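Local atomic coordinates of xylose isomerase-like TIM barrel (Anabaena variabilis ATCC 29413, PDB entry 2QW5), a protein that probably acts as a zinc-dependent sugar isomerase or epimerase, holding a zinc ion and a bound D-xylose in a TIM barrel. Residues V246-P251 and L261-F266; E183-W188 and S217-L222; G254-S259 and D319-V324; I11-F16 and F43-F48. One frame throughout, in Å; residues are numbered along the deposited sequence.

Contact 1. Residues V246-P251 and L261-F266; sequences VQVSPP and LPWKSF. With ZN (zinc ion), chain D.
Within a beta-alpha-beta unit of the TIM barrel, the end of strand 243-248 packs against the start of helix 263-273, and all the contact across the two segments is apolar or van der Waals. V248 is the hub: its CG1, anti to the carbonyl carbon (chi1 -72°), lies 4.1 Å from W263 CZ3, the two side chains crossing at about a right angle, while V248 CB faces L261 CD1. V246 meets F266 tip to tip, CG1 to CE2 at 4.2 Å; CG of F266 stands anti to its backbone N (chi1 179°), which sends the ring out to the strand. L261 CD1 does double duty, sitting 3.9 Å from S249 O and also 3.7 Å above one face of the W263 indole, toward its rim. One layer out, P262 holds the N-cap position as the centre of an inverse gamma turn, and F230 lies nearly parallel to the F266 ring. Q247 points the other way, into the barrel, where E183, D216 and E281 complete the protein ligands of the zinc. Its amide is gripped at both ends: NE2 is hydrogen-bonded to E49, and OE1 binds ZN at 2.4 Å.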
loop_
_atom_site.group_PDB
_atom_site.type_symbol
_atom_site.label_atom_id
_atom_site.label_comp_id
_atom_site.label_asym_id
_atom_site.label_seq_id
_atom_site.Cartn_x
_atom_site.Cartn_y
_atom_site.Cartn_z
ATOM N N VAL A 246 -7.453 27.830 20.150
ATOM C CA VAL A 246 -6.199 27.267 20.692
ATOM C C VAL A 246 -6.502 25.882 21.261
ATOM O O VAL A 246 -7.495 25.732 21.980
ATOM C CB VAL A 246 -5.590 28.148 21.813
ATOM C CG1 VAL A 246 -4.402 27.450 22.492
ATOM C CG2 VAL A 246 -5.118 29.484 21.274
ATOM N N GLN A 247 -5.653 24.905 20.902
ATOM C CA GLN A 247 -5.735 23.533 21.365
ATOM C C GLN A 247 -4.452 23.105 22.096
ATOM O O GLN A 247 -3.331 23.426 21.663
ATOM C CB GLN A 247 -5.986 22.595 20.215
ATOM C CG GLN A 247 -7.278 22.788 19.532
ATOM C CD GLN A 247 -7.450 21.776 18.442
ATOM O OE1 GLN A 247 -6.543 21.550 17.653
ATOM N NE2 GLN A 247 -8.599 21.110 18.426
ATOM N N VAL A 248 -4.623 22.433 23.239
ATOM C CA VAL A 248 -3.505 21.883 24.006
ATOM C C VAL A 248 -3.586 20.375 23.787
ATOM O O VAL A 248 -4.642 19.742 24.014
ATOM C CB VAL A 248 -3.483 22.286 25.505
ATOM C CG1 VAL A 248 -3.093 23.782 25.604
ATOM C CG2 VAL A 248 -4.818 21.976 26.198
ATOM N N SER A 249 -2.466 19.822 23.332
ATOM C CA SER A 249 -2.359 18.412 22.967
ATOM C C SER A 249 -0.901 18.033 23.042
ATOM O O SER A 249 -0.054 18.779 22.509
ATOM C CB SER A 249 -2.819 18.219 21.528
ATOM O OG SER A 249 -2.962 16.853 21.229
ATOM N N PRO A 250 -0.580 16.875 23.655
ATOM C CA PRO A 250 0.817 16.505 23.792
ATOM C C PRO A 250 1.375 16.018 22.441
ATOM O O PRO A 250 0.598 15.734 21.532
ATOM C CB PRO A 250 0.750 15.391 24.845
ATOM C CG PRO A 250 -0.495 14.730 24.595
ATOM C CD PRO A 250 -1.451 15.815 24.178
ATOM N N PRO A 251 2.704 15.944 22.282
ATOM C CA PRO A 251 3.264 15.458 20.986
ATOM C C PRO A 251 2.775 14.096 20.493
ATOM O O PRO A 251 2.571 13.926 19.289
ATOM C CB PRO A 251 4.765 15.398 21.273
ATOM C CG PRO A 251 4.964 16.537 22.258
ATOM C CD PRO A 251 3.782 16.375 23.194
ATOM N N LEU A 261 5.056 18.802 26.282
ATOM C CA LEU A 261 4.365 20.030 25.841
ATOM C C LEU A 261 5.015 21.181 26.610
ATOM O O LEU A 261 5.015 21.149 27.817
ATOM C CB LEU A 261 2.857 19.981 26.137
ATOM C CG LEU A 261 1.930 21.005 25.456
ATOM C CD1 LEU A 261 0.531 20.658 25.837
ATOM C CD2 LEU A 261 2.198 22.479 25.797
ATOM N N PRO A 262 5.596 22.168 25.917
ATOM C CA PRO A 262 6.274 23.318 26.523
ATOM C C PRO A 262 5.270 24.372 27.010
ATOM O O PRO A 262 5.067 25.420 26.404
ATOM C CB PRO A 262 7.162 23.814 25.378
ATOM C CG PRO A 262 6.396 23.537 24.180
ATOM C CD PRO A 262 5.626 22.269 24.441
ATOM N N TRP A 263 4.620 24.046 28.109
ATOM C CA TRP A 263 3.542 24.857 28.612
ATOM C C TRP A 263 3.799 26.339 28.695
ATOM O O TRP A 263 2.980 27.124 28.173
ATOM C CB TRP A 263 3.092 24.358 29.973
ATOM C CG TRP A 263 2.528 22.998 29.960
ATOM C CD1 TRP A 263 3.181 21.832 30.276
ATOM C CD2 TRP A 263 1.171 22.635 29.664
ATOM N NE1 TRP A 263 2.310 20.774 30.183
ATOM C CE2 TRP A 263 1.074 21.234 29.801
ATOM C CE3 TRP A 263 0.026 23.362 29.280
ATOM C CZ2 TRP A 263 -0.130 20.538 29.568
ATOM C CZ3 TRP A 263 -1.158 22.677 29.046
ATOM C CH2 TRP A 263 -1.233 21.280 29.216
ATOM N N LYS A 264 4.928 26.710 29.301
ATOM C CA LYS A 264 5.247 28.128 29.546
ATOM C C LYS A 264 5.493 28.861 28.248
ATOM O O LYS A 264 4.888 29.922 28.000
ATOM C CB LYS A 264 6.469 28.274 30.459
ATOM C CG LYS A 264 6.760 29.672 30.943
ATOM C CD LYS A 264 8.061 29.726 31.737
ATOM C CE LYS A 264 8.253 31.133 32.328
ATOM N NZ LYS A 264 9.439 31.262 33.245
ATOM N N SER A 265 6.371 28.283 27.423
ATOM C CA SER A 265 6.743 28.888 26.127
ATOM C C SER A 265 5.661 28.938 25.091
ATOM O O SER A 265 5.649 29.845 24.244
ATOM C CB SER A 265 7.958 28.175 25.558
ATOM O OG SER A 265 9.073 28.638 26.254
ATOM N N PHE A 266 4.749 27.974 25.156
ATOM C CA PHE A 266 3.609 27.900 24.246
ATOM C C PHE A 266 2.475 28.818 24.723
ATOM O O PHE A 266 1.961 29.600 23.951
ATOM C CB PHE A 266 3.098 26.452 24.106
ATOM C CG PHE A 266 1.918 26.330 23.204
ATOM C CD1 PHE A 266 2.083 26.439 21.815
ATOM C CD2 PHE A 266 0.625 26.163 23.729
ATOM C CE1 PHE A 266 0.981 26.353 20.958
ATOM C CE2 PHE A 266 -0.495 26.090 22.884
ATOM C CZ PHE A 266 -0.308 26.172 21.480
HETATM ZN ZN ZN D . -5.771 19.597 16.509
HETATM O O HOH W 1 -5.294 17.895 15.511
#

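Contact 2. Residues E183-W188 and S217-L222; sequences EPITHW and SAHEIL. With ZN (zinc ion), chain D; XLS (D-xylose), chain C.
The imidazole of H219 carries the tight part of this contact, laid flat against the backbone of the loop that follows strand 179-182. I185 CA stands 3.7 Å from the centroid of the H219 ring and 12° off its normal, a CH-pi contact over the face. At the ring edge, near its plane, E183 OE2 comes within 3.1 Å of H219 CD2, the carboxylate turned 70° from the ring. The same E183 OE2 binds ZN at 2.1 Å, while E183 OE1 accepts from O2 of the xylose. H219 NE2 donates to xylose O1 at 3.2 Å, a bent bond with an N-H...O angle of 135°, and also meets the zinc-bound water, which would probably make the protonation of the ring sensitive to the metal. An alanine here would remove the imidazole and would probably lose both the sugar bond and the cover over I185. The far end is looser: L222 CD2 touches W188 CD1 at 4.2 Å, and a water bridges H187 NE2 and L222 O. There T186 OG1 accepts from W188 N in an ST turn and is also bonded to D223. The contact sets the loop leading to helix 196-203 against helix 217-223, directly after strand 211-216, with W188 stacked on W188 of the second subunit.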
loop_
_atom_site.group_PDB
_atom_site.type_symbol
_atom_site.label_atom_id
_atom_site.label_comp_id
_atom_site.label_asym_id
_atom_site.label_seq_id
_atom_site.Cartn_x
_atom_site.Cartn_y
_atom_site.Cartn_z
ATOM N N GLU A 183 -6.201 24.880 10.530
ATOM C CA GLU A 183 -5.203 24.231 11.373
ATOM C C GLU A 183 -3.914 23.843 10.631
ATOM O O GLU A 183 -3.973 23.096 9.658
ATOM C CB GLU A 183 -5.839 22.968 11.995
ATOM C CG GLU A 183 -4.979 22.336 13.100
ATOM C CD GLU A 183 -5.570 21.065 13.672
ATOM O OE1 GLU A 183 -6.472 20.481 13.008
ATOM O OE2 GLU A 183 -5.096 20.671 14.790
ATOM N N PRO A 184 -2.747 24.378 11.072
ATOM C CA PRO A 184 -1.472 23.829 10.618
ATOM C C PRO A 184 -1.376 22.450 11.264
ATOM O O PRO A 184 -1.649 22.328 12.459
ATOM C CB PRO A 184 -0.426 24.767 11.219
ATOM C CG PRO A 184 -1.177 25.945 11.707
ATOM C CD PRO A 184 -2.534 25.484 12.022
ATOM N N ILE A 185 -1.088 21.430 10.465
ATOM C CA ILE A 185 -1.029 20.025 10.937
ATOM C C ILE A 185 0.315 19.460 10.517
ATOM O O ILE A 185 0.742 19.707 9.410
ATOM C CB ILE A 185 -2.192 19.215 10.336
ATOM C CG1 ILE A 185 -3.506 19.605 11.026
ATOM C CG2 ILE A 185 -1.989 17.695 10.472
ATOM C CD1 ILE A 185 -4.769 19.033 10.413
ATOM N N THR A 186 0.932 18.672 11.376
ATOM C CA THR A 186 2.231 18.073 11.135
ATOM C C THR A 186 2.338 17.334 9.818
ATOM O O THR A 186 1.367 16.734 9.353
ATOM C CB THR A 186 2.655 17.086 12.273
ATOM O OG1 THR A 186 3.951 16.546 11.966
ATOM C CG2 THR A 186 1.669 15.926 12.468
ATOM N N HIS A 187 3.522 17.423 9.212
ATOM C CA HIS A 187 3.893 16.666 8.000
ATOM C C HIS A 187 3.636 15.150 8.141
ATOM O O HIS A 187 3.416 14.476 7.151
ATOM C CB HIS A 187 5.382 16.851 7.692
ATOM C CG HIS A 187 6.296 16.222 8.712
ATOM N ND1 HIS A 187 6.860 14.978 8.538
ATOM C CD2 HIS A 187 6.671 16.633 9.945
ATOM C CE1 HIS A 187 7.574 14.674 9.602
ATOM N NE2 HIS A 187 7.475 15.659 10.473
ATOM N N TRP A 188 3.711 14.619 9.367
ATOM C CA TRP A 188 3.386 13.221 9.609
ATOM C C TRP A 188 1.973 12.848 9.208
ATOM O O TRP A 188 1.752 11.691 8.836
ATOM C CB TRP A 188 3.635 12.818 11.059
ATOM C CG TRP A 188 5.067 12.551 11.386
ATOM C CD1 TRP A 188 5.845 13.272 12.206
ATOM C CD2 TRP A 188 5.893 11.481 10.888
ATOM N NE1 TRP A 188 7.097 12.729 12.274
ATOM C CE2 TRP A 188 7.148 11.609 11.496
ATOM C CE3 TRP A 188 5.680 10.409 10.016
ATOM C CZ2 TRP A 188 8.213 10.726 11.229
ATOM C CZ3 TRP A 188 6.733 9.503 9.785
ATOM C CH2 TRP A 188 7.983 9.690 10.382
ATOM N N SER A 217 -0.840 22.878 20.019
ATOM C CA SER A 217 0.517 22.720 20.562
ATOM C C SER A 217 1.276 21.499 20.022
ATOM O O SER A 217 2.488 21.596 19.801
ATOM C CB SER A 217 0.482 22.674 22.089
ATOM O OG SER A 217 -0.286 21.553 22.566
ATOM N N ALA A 218 0.575 20.371 19.793
ATOM C CA ALA A 218 1.204 19.153 19.206
ATOM C C ALA A 218 1.784 19.451 17.819
ATOM O O ALA A 218 2.952 19.123 17.553
ATOM C CB ALA A 218 0.208 18.003 19.105
ATOM N N HIS A 219 0.991 20.112 16.967
ATOM C CA HIS A 219 1.464 20.510 15.610
ATOM C C HIS A 219 2.527 21.577 15.641
ATOM O O HIS A 219 3.478 21.510 14.816
ATOM C CB HIS A 219 0.328 20.899 14.672
ATOM C CG HIS A 219 -0.708 19.838 14.531
ATOM N ND1 HIS A 219 -0.393 18.527 14.252
ATOM C CD2 HIS A 219 -2.053 19.895 14.624
ATOM C CE1 HIS A 219 -1.507 17.811 14.227
ATOM N NE2 HIS A 219 -2.533 18.628 14.389
ATOM N N GLU A 220 2.435 22.514 16.585
ATOM C CA GLU A 220 3.457 23.589 16.709
ATOM C C GLU A 220 4.824 23.018 17.099
ATOM O O GLU A 220 5.845 23.324 16.480
ATOM C CB GLU A 220 3.026 24.664 17.707
ATOM C CG GLU A 220 4.015 25.851 17.861
ATOM C CD GLU A 220 4.316 26.530 16.551
ATOM O OE1 GLU A 220 3.384 26.634 15.732
ATOM O OE2 GLU A 220 5.474 26.967 16.348
ATOM N N ILE A 221 4.824 22.110 18.068
ATOM C CA ILE A 221 6.054 21.478 18.527
ATOM C C ILE A 221 6.666 20.579 17.454
ATOM O O ILE A 221 7.886 20.643 17.254
ATOM C CB ILE A 221 5.816 20.674 19.802
ATOM C CG1 ILE A 221 5.606 21.585 21.020
ATOM C CG2 ILE A 221 7.098 19.807 20.136
ATOM C CD1 ILE A 221 5.096 23.100 20.830
ATOM N N LEU A 222 5.843 19.742 16.791
ATOM C CA LEU A 222 6.357 18.800 15.778
ATOM C C LEU A 222 6.973 19.475 14.574
ATOM O O LEU A 222 7.949 18.949 14.038
ATOM C CB LEU A 222 5.319 17.761 15.312
ATOM C CG LEU A 222 5.360 16.420 16.082
ATOM C CD1 LEU A 222 5.221 16.642 17.591
ATOM C CD2 LEU A 222 4.344 15.368 15.537
HETATM ZN ZN ZN D . -5.771 19.597 16.509
HETATM C C1 XLS C . -6.070 15.966 13.300
HETATM C C2 XLS C . -7.130 16.565 12.384
HETATM C C3 XLS C . -8.049 15.502 11.684
HETATM C C4 XLS C . -9.499 15.921 11.544
HETATM O O1 XLS C . -4.744 16.475 13.484
HETATM O O2 XLS C . -7.866 17.599 13.039
HETATM O O3 XLS C . -8.117 14.184 12.231
HETATM O O4 XLS C . -9.535 17.194 10.967
HETATM O O HOH W 2 7.824 16.159 13.135
HETATM O O HOH W 1 -5.294 17.895 15.511
#

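Contact 3. Residues G254-S259 and D319-V324; sequences GALHTS and DEAIKV
This is a partly buried loop-to-helix packing contact, in which residues 254-259, from the loop joining strand 243-248 to helix 263-273, lie against the C-terminal helix 314-332. No hydrogen bond crosses it; two neighbouring loop side chains do the work. H257 offers a ring face to E320: the CB of E320 is 3.6 Å from the centroid of the H257 ring and 13° off the normal, a CH-pi contact over the centre. The opposite face carries T258 CG2, 3.8 Å above the plane, so the imidazole is sandwiched between aliphatic groups. E320 CG, placed by chi1 (-66°), lies 3.8 Å from H257 NE2; the bend at chi2 then sets the carboxylate, with OE1 4.2 Å from that nitrogen, near enough that it might favour a protonated ring. A serine here would remove the imidazole and would probably lose the CH-pi contact with E320 CB and loosen the loop against the helix. Deeper in, L256 CD2 reaches A321 CB at 3.9 Å, and L256 CG meets V324 CG1 at 4.0 Å, the two side chains crossing obliquely. W263 touches both L256 and V324, and V280 of the last strand touches L256 and A321. The arrangement belongs to the outer layer of a TIM barrel, where a beta-to-alpha loop meets the C-terminal helix, with the side chain of L256 about 11 Å from the zinc.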
loop_
_atom_site.group_PDB
_atom_site.type_symbol
_atom_site.label_atom_id
_atom_site.label_comp_id
_atom_site.label_asym_id
_atom_site.label_seq_id
_atom_site.Cartn_x
_atom_site.Cartn_y
_atom_site.Cartn_z
ATOM N N GLY A 254 -1.712 11.741 23.182
ATOM C CA GLY A 254 -2.336 10.951 24.257
ATOM C C GLY A 254 -2.458 11.707 25.578
ATOM O O GLY A 254 -3.126 12.736 25.630
ATOM N N ALA A 255 -1.768 11.218 26.622
ATOM C CA ALA A 255 -1.857 11.767 27.980
ATOM C C ALA A 255 -1.261 13.164 28.043
ATOM O O ALA A 255 -0.103 13.347 27.744
ATOM C CB ALA A 255 -1.171 10.867 28.977
ATOM N N LEU A 256 -2.054 14.139 28.467
ATOM C CA LEU A 256 -1.580 15.540 28.485
ATOM C C LEU A 256 -0.689 15.863 29.701
ATOM O O LEU A 256 0.178 16.736 29.645
ATOM C CB LEU A 256 -2.798 16.466 28.350
ATOM C CG LEU A 256 -2.612 17.970 28.148
ATOM C CD1 LEU A 256 -1.746 18.268 26.909
ATOM C CD2 LEU A 256 -3.994 18.620 28.070
ATOM N N HIS A 257 -0.839 15.099 30.782
ATOM C CA HIS A 257 -0.109 15.371 32.016
ATOM C C HIS A 257 1.298 14.762 32.123
ATOM O O HIS A 257 2.023 15.091 33.072
ATOM C CB HIS A 257 -0.949 14.977 33.243
ATOM C CG HIS A 257 -1.234 13.519 33.344
ATOM N ND1 HIS A 257 -1.953 12.836 32.388
ATOM C CD2 HIS A 257 -0.957 12.626 34.326
ATOM C CE1 HIS A 257 -2.084 11.574 32.764
ATOM N NE2 HIS A 257 -1.487 11.420 33.938
ATOM N N THR A 258 1.672 13.869 31.190
ATOM C CA THR A 258 3.013 13.281 31.158
ATOM C C THR A 258 3.546 13.485 29.743
ATOM O O THR A 258 3.392 12.636 28.851
ATOM C CB THR A 258 2.953 11.827 31.535
ATOM O OG1 THR A 258 2.061 11.176 30.631
ATOM C CG2 THR A 258 2.434 11.682 32.945
ATOM N N SER A 259 4.146 14.635 29.520
ATOM C CA SER A 259 4.610 14.925 28.149
ATOM C C SER A 259 5.555 16.055 28.109
ATOM O O SER A 259 5.714 16.748 29.091
ATOM C CB SER A 259 3.422 15.283 27.232
ATOM O OG SER A 259 2.963 16.609 27.398
ATOM N N ASP A 319 -9.685 13.912 33.093
ATOM C CA ASP A 319 -9.590 14.627 34.358
ATOM C C ASP A 319 -8.175 15.147 34.599
ATOM O O ASP A 319 -7.997 16.304 34.982
ATOM C CB ASP A 319 -10.048 13.735 35.515
ATOM C CG ASP A 319 -10.263 14.503 36.810
ATOM O OD1 ASP A 319 -10.608 15.710 36.770
ATOM O OD2 ASP A 319 -10.127 13.860 37.868
ATOM N N GLU A 320 -7.166 14.298 34.375
ATOM C CA GLU A 320 -5.766 14.725 34.546
ATOM C C GLU A 320 -5.408 15.820 33.557
ATOM O O GLU A 320 -4.587 16.679 33.878
ATOM C CB GLU A 320 -4.790 13.559 34.331
ATOM C CG GLU A 320 -4.881 12.447 35.356
ATOM C CD GLU A 320 -4.408 12.844 36.761
ATOM O OE1 GLU A 320 -3.477 13.668 36.908
ATOM O OE2 GLU A 320 -4.976 12.306 37.738
ATOM N N ALA A 321 -6.008 15.760 32.367
ATOM C CA ALA A 321 -5.748 16.764 31.285
ATOM C C ALA A 321 -6.195 18.203 31.707
ATOM O O ALA A 321 -5.448 19.181 31.540
ATOM C CB ALA A 321 -6.449 16.313 29.979
ATOM N N ILE A 322 -7.411 18.314 32.252
ATOM C CA ILE A 322 -7.933 19.613 32.701
ATOM C C ILE A 322 -7.144 20.085 33.928
ATOM O O ILE A 322 -6.869 21.262 34.019
ATOM C CB ILE A 322 -9.476 19.631 32.926
ATOM C CG1 ILE A 322 -9.988 21.051 33.236
ATOM C CG2 ILE A 322 -9.914 18.610 34.010
ATOM C CD1 ILE A 322 -11.493 21.260 32.879
ATOM N N LYS A 323 -6.785 19.163 34.842
ATOM C CA LYS A 323 -6.003 19.492 36.035
ATOM C C LYS A 323 -4.648 20.090 35.654
ATOM O O LYS A 323 -4.303 21.186 36.125
ATOM C CB LYS A 323 -5.883 18.289 36.981
ATOM C CG LYS A 323 -7.206 17.947 37.715
ATOM C CD LYS A 323 -7.104 16.600 38.452
ATOM C CE LYS A 323 -8.361 16.209 39.273
ATOM N NZ LYS A 323 -8.603 16.989 40.534
ATOM N N VAL A 324 -3.919 19.433 34.753
ATOM C CA VAL A 324 -2.618 19.973 34.292
ATOM C C VAL A 324 -2.769 21.312 33.566
ATOM O O VAL A 324 -2.001 22.225 33.827
ATOM C CB VAL A 324 -1.724 18.942 33.501
ATOM C CG1 VAL A 324 -2.274 18.625 32.087
ATOM C CG2 VAL A 324 -0.306 19.492 33.380
#

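Contact 4. Residues I11-F16 and F43-F48; sequences IYISFF and FGYSGF
Two backbone hydrogen bonds join the segments. S46 N donates to I11 O at 3.1 Å, nearly along the C=O axis and close to straight (165°). I13 N donates to G47 O, also at 3.1 Å, in the carbonyl plane, with I13 and F48 paired as parallel strand neighbours. A water adds a bridge, accepting from I11 N, donating to G44 O and meeting S46 OG; G44 itself, with positive phi, closes the preceding helix in a Schellman motif.

Around this polar seam the side chains pack on two faces. On one, the Y12 ring lies over G47, whose CA is 3.7 Å from the ring centroid in a CH-pi contact; a CB there would fall about 2.5 Å from Y12 CE1, so this close approach depends on G47 having no side chain. On the other, I13 and F48 cross obliquely, I13 CG2 reaching F48 CD1 at 3.5 Å. F48 CD1 in turn meets the edge of the F15 ring, near its plane. I13 also presents CB over a face of Y45, 3.8 Å from the ring centroid and offset toward the rim, while I11 CG2 touches Y45 CE1 at 3.7 Å. The Y45 hydroxyl is hydrogen-bonded to A318 O, which ties the ring to the C-terminal helix.

The pair forms the first beta-alpha-beta unit of the barrel: helix 27-42 covers I13, F15 and F48, while strand 11-14 bonds on its other side to strand 278-280, closing the sheet.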
loop_
_atom_site.group_PDB
_atom_site.type_symbol
_atom_site.label_atom_id
_atom_site.label_comp_id
_atom_site.label_asym_id
_atom_site.label_seq_id
_atom_site.Cartn_x
_atom_site.Cartn_y
_atom_site.Cartn_z
ATOM N N ILE A 11 -12.411 25.706 29.416
ATOM C CA ILE A 11 -11.648 24.568 28.941
ATOM C C ILE A 11 -12.625 23.613 28.295
ATOM O O ILE A 11 -13.600 23.189 28.929
ATOM C CB ILE A 11 -10.858 23.850 30.095
ATOM C CG1 ILE A 11 -10.009 24.835 30.895
ATOM C CG2 ILE A 11 -9.975 22.695 29.549
ATOM C CD1 ILE A 11 -9.051 25.610 30.053
ATOM N N TYR A 12 -12.369 23.274 27.030
ATOM C CA TYR A 12 -13.183 22.315 26.266
ATOM C C TYR A 12 -12.399 21.016 26.129
ATOM O O TYR A 12 -11.221 20.980 26.446
ATOM C CB TYR A 12 -13.448 22.846 24.864
ATOM C CG TYR A 12 -14.387 24.031 24.711
ATOM C CD1 TYR A 12 -14.766 24.863 25.794
ATOM C CD2 TYR A 12 -14.795 24.426 23.422
ATOM C CE1 TYR A 12 -15.608 25.994 25.571
ATOM C CE2 TYR A 12 -15.616 25.530 23.223
ATOM C CZ TYR A 12 -16.023 26.305 24.286
ATOM O OH TYR A 12 -16.818 27.404 24.043
ATOM N N ILE A 13 -13.063 19.956 25.717
ATOM C CA ILE A 13 -12.391 18.692 25.355
ATOM C C ILE A 13 -12.940 18.142 24.050
ATOM O O ILE A 13 -14.135 18.224 23.787
ATOM C CB ILE A 13 -12.459 17.667 26.489
ATOM C CG1 ILE A 13 -11.597 16.441 26.149
ATOM C CG2 ILE A 13 -13.928 17.347 26.841
ATOM C CD1 ILE A 13 -11.307 15.515 27.356
ATOM N N SER A 14 -12.048 17.592 23.216
ATOM C CA SER A 14 -12.443 16.983 21.960
ATOM C C SER A 14 -13.117 15.608 22.123
ATOM O O SER A 14 -12.640 14.775 22.871
ATOM C CB SER A 14 -11.223 16.741 21.085
ATOM O OG SER A 14 -11.611 16.097 19.893
ATOM N N PHE A 15 -14.165 15.370 21.322
ATOM C CA PHE A 15 -14.808 14.039 21.227
ATOM C C PHE A 15 -13.928 12.987 20.531
ATOM O O PHE A 15 -14.343 11.848 20.463
ATOM C CB PHE A 15 -16.252 14.085 20.661
ATOM C CG PHE A 15 -17.293 13.903 21.720
ATOM C CD1 PHE A 15 -17.331 14.770 22.819
ATOM C CD2 PHE A 15 -18.209 12.843 21.651
ATOM C CE1 PHE A 15 -18.268 14.601 23.834
ATOM C CE2 PHE A 15 -19.158 12.647 22.684
ATOM C CZ PHE A 15 -19.197 13.548 23.761
ATOM N N PHE A 16 -12.733 13.361 20.016
ATOM C CA PHE A 16 -11.732 12.346 19.561
ATOM C C PHE A 16 -11.244 11.369 20.665
ATOM O O PHE A 16 -10.516 10.414 20.369
ATOM C CB PHE A 16 -10.535 13.020 18.907
ATOM C CG PHE A 16 -10.845 13.701 17.600
ATOM C CD1 PHE A 16 -11.810 13.209 16.710
ATOM C CD2 PHE A 16 -10.095 14.796 17.204
ATOM C CE1 PHE A 16 -12.009 13.780 15.473
ATOM C CE2 PHE A 16 -10.334 15.389 15.965
ATOM C CZ PHE A 16 -11.277 14.866 15.096
ATOM N N PHE A 43 -15.684 17.260 35.827
ATOM C CA PHE A 43 -14.251 17.579 35.899
ATOM C C PHE A 43 -13.945 19.050 35.624
ATOM O O PHE A 43 -12.809 19.482 35.814
ATOM C CB PHE A 43 -13.421 16.749 34.893
ATOM C CG PHE A 43 -13.626 15.265 34.986
ATOM C CD1 PHE A 43 -13.818 14.623 36.219
ATOM C CD2 PHE A 43 -13.551 14.485 33.837
ATOM C CE1 PHE A 43 -13.995 13.234 36.294
ATOM C CE2 PHE A 43 -13.724 13.087 33.890
ATOM C CZ PHE A 43 -13.956 12.459 35.138
ATOM N N GLY A 44 -14.937 19.793 35.130
ATOM C CA GLY A 44 -14.830 21.223 34.872
ATOM C C GLY A 44 -14.887 21.660 33.427
ATOM O O GLY A 44 -14.744 22.838 33.151
ATOM N N TYR A 45 -15.092 20.732 32.502
ATOM C CA TYR A 45 -15.177 21.071 31.072
ATOM C C TYR A 45 -16.486 21.798 30.834
ATOM O O TYR A 45 -17.523 21.375 31.348
ATOM C CB TYR A 45 -15.072 19.814 30.188
ATOM C CG TYR A 45 -13.684 19.198 30.178
ATOM C CD1 TYR A 45 -12.656 19.801 29.444
ATOM C CD2 TYR A 45 -13.395 17.997 30.870
ATOM C CE1 TYR A 45 -11.382 19.269 29.429
ATOM C CE2 TYR A 45 -12.125 17.433 30.842
ATOM C CZ TYR A 45 -11.120 18.063 30.094
ATOM O OH TYR A 45 -9.839 17.550 30.074
ATOM N N SER A 46 -16.406 22.911 30.102
ATOM C CA SER A 46 -17.546 23.771 29.765
ATOM C C SER A 46 -17.960 23.734 28.278
ATOM O O SER A 46 -18.981 24.335 27.880
ATOM C CB SER A 46 -17.240 25.185 30.193
ATOM O OG SER A 46 -16.174 25.675 29.439
ATOM N N GLY A 47 -17.197 23.011 27.468
ATOM C CA GLY A 47 -17.559 22.836 26.073
ATOM C C GLY A 47 -16.863 21.653 25.428
ATOM O O GLY A 47 -15.935 21.082 25.992
ATOM N N PHE A 48 -17.330 21.296 24.234
ATOM C CA PHE A 48 -16.864 20.054 23.536
ATOM C C PHE A 48 -16.624 20.265 22.076
ATOM O O PHE A 48 -17.345 21.038 21.498
ATOM C CB PHE A 48 -17.896 18.953 23.786
ATOM C CG PHE A 48 -18.116 18.721 25.239
ATOM C CD1 PHE A 48 -17.295 17.849 25.954
ATOM C CD2 PHE A 48 -19.028 19.488 25.927
ATOM C CE1 PHE A 48 -17.448 17.702 27.353
ATOM C CE2 PHE A 48 -19.183 19.371 27.330
ATOM C CZ PHE A 48 -18.390 18.476 28.036
HETATM O O HOH W 3 -14.156 25.277 31.555
#

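Contacts 1 and 2 share the metal site: Q247 OE1 and E183 OE2, both ligands of the same zinc, stand 3.3 Å apart, and one water belongs to both contacts. Separately, S249 O lies 2.8 Å from S217 OG in a probable hydrogen bond. Their centres are 11 Å apart. Contact 3 lies equally far from contact 1, centre to centre, and joins it through L261 CD1 and L256 CD1, 3.5 Å apart. It also meets contact 4 across the C-terminal helix, where I322 CD1 is 3.5 Å from G44 C. Contact 4, in the sheet, is separate from contact 2, their centres 21 Å apart; the side chain of I13 remains about 12 Å from the zinc.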